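Argininosuccinate lyase (Chelativorans sp., PDB 6RXA) is an EDDS lyase, a C-N lyase of the aspartase/fumarase superfamily that probably also splits argininosuccinate into fumarate and arginine. Local coordinates at residues K161-M173 and P436-P449. The protein carries 2 engineered substitutions. Sequence-based numbering, arbitrary orientation.
Sequences KEAQPITLGHYLM and PWQNVLRREGKGMP
Pro165 and Pro436 approach to 6.0 Å between CA atoms where strand 161-167 passes helix 436-442, the two axes crossing at -77°; farther on, His170 meets Pro449. The strand forms a two-stranded antiparallel hairpin with strand 153-158 and leads straight into helix 168-193, Thr167 serving as N-cap: its OG1 accepts from His170 N. The contact thus joins the beta hairpin 153-167 and the start of helix 168-193, within the aspartase/fumarase fold, to the C-terminal region just ahead of helix 451-500.

Pro165 lays its CG against Asn439 CB (3.6 Å), while Val440 straddles the strand end, CG2 on Ile166 O and CG1 on the Thr167 methyl. On the buried polar flank Arg443 NE donates to Gln164 OE1 (3.2 Å) from above the carbonyl plane, the bond bent to 138° and the amide and guanidinium planes steeply inclined. NH2 of Arg443 also donates, straighter, to Asn439 O close to the guanidinium plane, and forms a salt bridge with Asp369.

The His170 ring lies alongside Pro449, brought there by a chi1 of 176° that sets CG opposite the backbone N; Pro449 CB sits over one face, 3.8 Å from the centroid. The ring's NE2 donates in plane to Gly447 O (2.9 Å), within the type II turn Gly445-Met448; Ser228 of a second subunit also bonds this oxygen. A leucine at His170 would probably cost Gly447 O its in-chain donor and Pro449 CB the flat ring face beneath it. A water links the two segments, accepting from Thr167 OG1 and donating to Pro449 O, 2.8 Å from each oxygen.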
# COMPACT_ATOMS: atom_id res chain seq x y z
N LYS A 161 -0.52 -15.87 -23.91
CA LYS A 161 -0.27 -16.63 -25.13
C LYS A 161 -1.12 -17.90 -25.12
O LYS A 161 -1.35 -18.50 -24.08
CB LYS A 161 1.22 -17.01 -25.25
CG LYS A 161 2.13 -15.87 -25.74
CD LYS A 161 1.74 -15.41 -27.16
CE LYS A 161 2.94 -14.98 -28.01
NZ LYS A 161 2.56 -14.62 -29.41
N GLU A 162 -1.60 -18.30 -26.30
CA GLU A 162 -2.45 -19.48 -26.38
C GLU A 162 -1.69 -20.70 -25.91
O GLU A 162 -0.56 -20.96 -26.36
CB GLU A 162 -2.93 -19.71 -27.81
CG GLU A 162 -3.83 -18.61 -28.35
CD GLU A 162 -4.60 -19.00 -29.59
OE1 GLU A 162 -4.60 -20.19 -29.95
OE2 GLU A 162 -5.21 -18.09 -30.22
N ALA A 163 -2.31 -21.47 -25.01
CA ALA A 163 -1.64 -22.59 -24.33
C ALA A 163 -2.15 -23.94 -24.81
O ALA A 163 -1.43 -24.65 -25.51
CB ALA A 163 -1.75 -22.43 -22.81
N GLN A 164 -3.37 -24.34 -24.43
CA GLN A 164 -3.94 -25.63 -24.81
C GLN A 164 -5.44 -25.48 -24.94
O GLN A 164 -6.04 -24.52 -24.45
CB GLN A 164 -3.60 -26.72 -23.79
CG GLN A 164 -2.12 -27.08 -23.67
CD GLN A 164 -1.85 -28.09 -22.56
OE1 GLN A 164 -2.75 -28.42 -21.77
NE2 GLN A 164 -0.62 -28.58 -22.49
N PRO A 165 -6.12 -26.47 -25.56
CA PRO A 165 -7.58 -26.41 -25.66
C PRO A 165 -8.27 -26.76 -24.34
O PRO A 165 -7.89 -27.71 -23.66
CB PRO A 165 -7.91 -27.45 -26.74
CG PRO A 165 -6.61 -27.67 -27.47
CD PRO A 165 -5.57 -27.54 -26.41
N ILE A 166 -9.31 -25.99 -24.02
CA ILE A 166 -10.20 -26.26 -22.89
C ILE A 166 -11.63 -26.02 -23.37
O ILE A 166 -11.90 -26.04 -24.57
CB ILE A 166 -9.86 -25.37 -21.68
CG1 ILE A 166 -10.01 -23.89 -22.03
CG2 ILE A 166 -8.45 -25.66 -21.18
CD1 ILE A 166 -10.21 -22.99 -20.81
N THR A 167 -12.54 -25.77 -22.44
CA THR A 167 -13.87 -25.29 -22.78
C THR A 167 -14.18 -24.07 -21.92
O THR A 167 -13.57 -23.85 -20.87
CB THR A 167 -14.96 -26.33 -22.53
OG1 THR A 167 -15.06 -26.55 -21.12
CG2 THR A 167 -14.64 -27.63 -23.24
N LEU A 168 -15.14 -23.26 -22.38
CA LEU A 168 -15.58 -22.13 -21.57
C LEU A 168 -16.10 -22.60 -20.21
O LEU A 168 -15.87 -21.94 -19.19
CB LEU A 168 -16.62 -21.31 -22.33
CG LEU A 168 -17.23 -20.11 -21.61
CD1 LEU A 168 -16.15 -19.14 -21.14
CD2 LEU A 168 -18.23 -19.42 -22.51
N GLY A 169 -16.79 -23.74 -20.17
CA GLY A 169 -17.23 -24.28 -18.89
C GLY A 169 -16.08 -24.56 -17.94
O GLY A 169 -16.16 -24.26 -16.74
N HIS A 170 -15.02 -25.18 -18.44
CA HIS A 170 -13.84 -25.46 -17.62
C HIS A 170 -13.25 -24.18 -17.05
O HIS A 170 -12.90 -24.11 -15.87
CB HIS A 170 -12.83 -26.20 -18.49
CG HIS A 170 -11.53 -26.48 -17.81
ND1 HIS A 170 -10.36 -25.89 -18.22
CD2 HIS A 170 -11.21 -27.29 -16.77
CE1 HIS A 170 -9.37 -26.32 -17.45
NE2 HIS A 170 -9.86 -27.17 -16.56
N TYR A 171 -13.12 -23.14 -17.88
CA TYR A 171 -12.59 -21.86 -17.41
C TYR A 171 -13.45 -21.29 -16.28
O TYR A 171 -12.94 -20.87 -15.24
CB TYR A 171 -12.50 -20.86 -18.58
CG TYR A 171 -11.98 -19.52 -18.11
CD1 TYR A 171 -12.84 -18.57 -17.60
CD2 TYR A 171 -10.63 -19.23 -18.12
CE1 TYR A 171 -12.38 -17.37 -17.13
CE2 TYR A 171 -10.15 -18.02 -17.64
CZ TYR A 171 -11.03 -17.09 -17.15
OH TYR A 171 -10.59 -15.88 -16.66
N LEU A 172 -14.77 -21.25 -16.49
CA LEU A 172 -15.67 -20.70 -15.48
C LEU A 172 -15.58 -21.46 -14.17
O LEU A 172 -15.72 -20.86 -13.10
CB LEU A 172 -17.10 -20.64 -16.01
CG LEU A 172 -17.27 -19.60 -17.12
CD1 LEU A 172 -18.59 -19.82 -17.86
CD2 LEU A 172 -17.22 -18.19 -16.54
N MET A 173 -15.30 -22.76 -14.21
CA MET A 173 -15.19 -23.50 -12.97
C MET A 173 -13.92 -23.17 -12.20
O MET A 173 -13.87 -23.40 -11.00
CB MET A 173 -15.38 -24.99 -13.19
CG MET A 173 -16.82 -25.32 -13.63
SD MET A 173 -18.13 -24.57 -12.65
CE MET A 173 -17.92 -25.46 -11.12
N PRO A 436 -8.69 -30.38 -31.84
CA PRO A 436 -8.79 -29.72 -30.53
C PRO A 436 -9.85 -30.31 -29.63
O PRO A 436 -9.72 -30.24 -28.40
CB PRO A 436 -9.08 -28.26 -30.88
CG PRO A 436 -9.72 -28.32 -32.23
CD PRO A 436 -9.10 -29.49 -32.94
N TRP A 437 -10.93 -30.87 -30.19
CA TRP A 437 -11.93 -31.51 -29.35
C TRP A 437 -11.37 -32.78 -28.73
O TRP A 437 -11.64 -33.07 -27.56
CB TRP A 437 -13.20 -31.80 -30.14
CG TRP A 437 -14.30 -32.35 -29.27
CD1 TRP A 437 -14.94 -33.54 -29.40
CD2 TRP A 437 -14.86 -31.72 -28.11
NE1 TRP A 437 -15.88 -33.70 -28.40
CE2 TRP A 437 -15.85 -32.59 -27.60
CE3 TRP A 437 -14.62 -30.51 -27.45
CZ2 TRP A 437 -16.60 -32.28 -26.46
CZ3 TRP A 437 -15.37 -30.21 -26.33
CH2 TRP A 437 -16.34 -31.09 -25.85
N GLN A 438 -10.57 -33.54 -29.49
CA GLN A 438 -9.90 -34.69 -28.89
C GLN A 438 -8.90 -34.27 -27.82
O GLN A 438 -8.68 -35.01 -26.85
CB GLN A 438 -9.22 -35.56 -29.95
CG GLN A 438 -10.19 -36.19 -30.94
CD GLN A 438 -11.24 -37.06 -30.27
OE1 GLN A 438 -10.93 -37.91 -29.44
NE2 GLN A 438 -12.50 -36.84 -30.63
N ASN A 439 -8.28 -33.09 -27.96
CA ASN A 439 -7.42 -32.59 -26.89
C ASN A 439 -8.22 -32.43 -25.61
O ASN A 439 -7.74 -32.73 -24.51
CB ASN A 439 -6.80 -31.23 -27.25
CG ASN A 439 -5.57 -31.34 -28.10
OD1 ASN A 439 -4.52 -30.78 -27.77
ND2 ASN A 439 -5.68 -32.01 -29.23
N VAL A 440 -9.45 -31.91 -25.72
CA VAL A 440 -10.30 -31.72 -24.56
C VAL A 440 -10.70 -33.07 -23.98
O VAL A 440 -10.57 -33.31 -22.77
CB VAL A 440 -11.53 -30.87 -24.92
CG1 VAL A 440 -12.53 -30.88 -23.80
CG2 VAL A 440 -11.10 -29.43 -25.23
N LEU A 441 -11.17 -33.98 -24.84
CA LEU A 441 -11.64 -35.27 -24.37
C LEU A 441 -10.54 -36.07 -23.68
O LEU A 441 -10.80 -36.80 -22.71
CB LEU A 441 -12.23 -36.06 -25.54
CG LEU A 441 -13.52 -35.52 -26.14
CD1 LEU A 441 -14.00 -36.44 -27.28
CD2 LEU A 441 -14.58 -35.35 -25.08
N ARG A 442 -9.30 -35.97 -24.17
CA ARG A 442 -8.21 -36.70 -23.54
C ARG A 442 -7.88 -36.18 -22.14
O ARG A 442 -7.34 -36.93 -21.33
CB ARG A 442 -6.95 -36.63 -24.42
CG ARG A 442 -7.00 -37.61 -25.57
CD ARG A 442 -5.68 -37.68 -26.30
NE ARG A 442 -5.45 -36.50 -27.13
CZ ARG A 442 -5.79 -36.41 -28.42
NH1 ARG A 442 -6.37 -37.43 -29.05
NH2 ARG A 442 -5.53 -35.30 -29.09
N ARG A 443 -8.19 -34.92 -21.85
CA ARG A 443 -7.89 -34.31 -20.55
C ARG A 443 -9.08 -34.54 -19.63
O ARG A 443 -9.89 -33.64 -19.37
CB ARG A 443 -7.56 -32.84 -20.73
CG ARG A 443 -6.24 -32.59 -21.44
CD ARG A 443 -6.08 -31.13 -21.88
NE ARG A 443 -4.69 -30.90 -22.26
CZ ARG A 443 -4.14 -31.38 -23.37
NH1 ARG A 443 -2.85 -31.16 -23.63
NH2 ARG A 443 -4.87 -32.08 -24.22
N GLU A 444 -9.18 -35.77 -19.12
CA GLU A 444 -10.38 -36.24 -18.42
C GLU A 444 -10.19 -36.49 -16.92
O GLU A 444 -11.11 -36.99 -16.27
CB GLU A 444 -10.95 -37.48 -19.10
CG GLU A 444 -9.96 -38.63 -19.22
CD GLU A 444 -10.59 -39.88 -19.80
OE1 GLU A 444 -9.88 -40.89 -19.95
OE2 GLU A 444 -11.81 -39.83 -20.10
N GLY A 445 -9.06 -36.12 -16.34
CA GLY A 445 -8.88 -36.26 -14.91
C GLY A 445 -9.58 -35.18 -14.09
O GLY A 445 -10.31 -34.32 -14.60
N LYS A 446 -9.34 -35.24 -12.78
CA LYS A 446 -9.94 -34.27 -11.87
C LYS A 446 -9.50 -32.86 -12.24
O LYS A 446 -8.29 -32.58 -12.36
CB LYS A 446 -9.56 -34.56 -10.43
CG LYS A 446 -10.11 -35.87 -9.88
CD LYS A 446 -9.62 -36.09 -8.46
CE LYS A 446 -10.26 -37.29 -7.80
NZ LYS A 446 -9.91 -37.32 -6.35
N GLY A 447 -10.47 -31.97 -12.42
CA GLY A 447 -10.21 -30.57 -12.70
C GLY A 447 -9.82 -30.23 -14.12
O GLY A 447 -9.41 -29.10 -14.39
N MET A 448 -9.94 -31.18 -15.03
CA MET A 448 -9.53 -31.04 -16.42
C MET A 448 -10.75 -30.76 -17.29
O MET A 448 -11.89 -30.89 -16.85
CB MET A 448 -8.79 -32.31 -16.83
CG MET A 448 -7.60 -32.58 -15.91
SD MET A 448 -6.59 -33.94 -16.49
CE MET A 448 -5.54 -34.24 -15.06
N PRO A 449 -10.53 -30.33 -18.54
CA PRO A 449 -11.65 -29.75 -19.31
C PRO A 449 -12.61 -30.73 -19.97
O PRO A 449 -13.64 -30.28 -20.50
CB PRO A 449 -10.94 -28.89 -20.37
CG PRO A 449 -9.58 -29.54 -20.53
CD PRO A 449 -9.23 -29.97 -19.12
O HOH W 1 -1.00 -31.22 -21.16
O HOH W 2 -16.11 -29.03 -20.55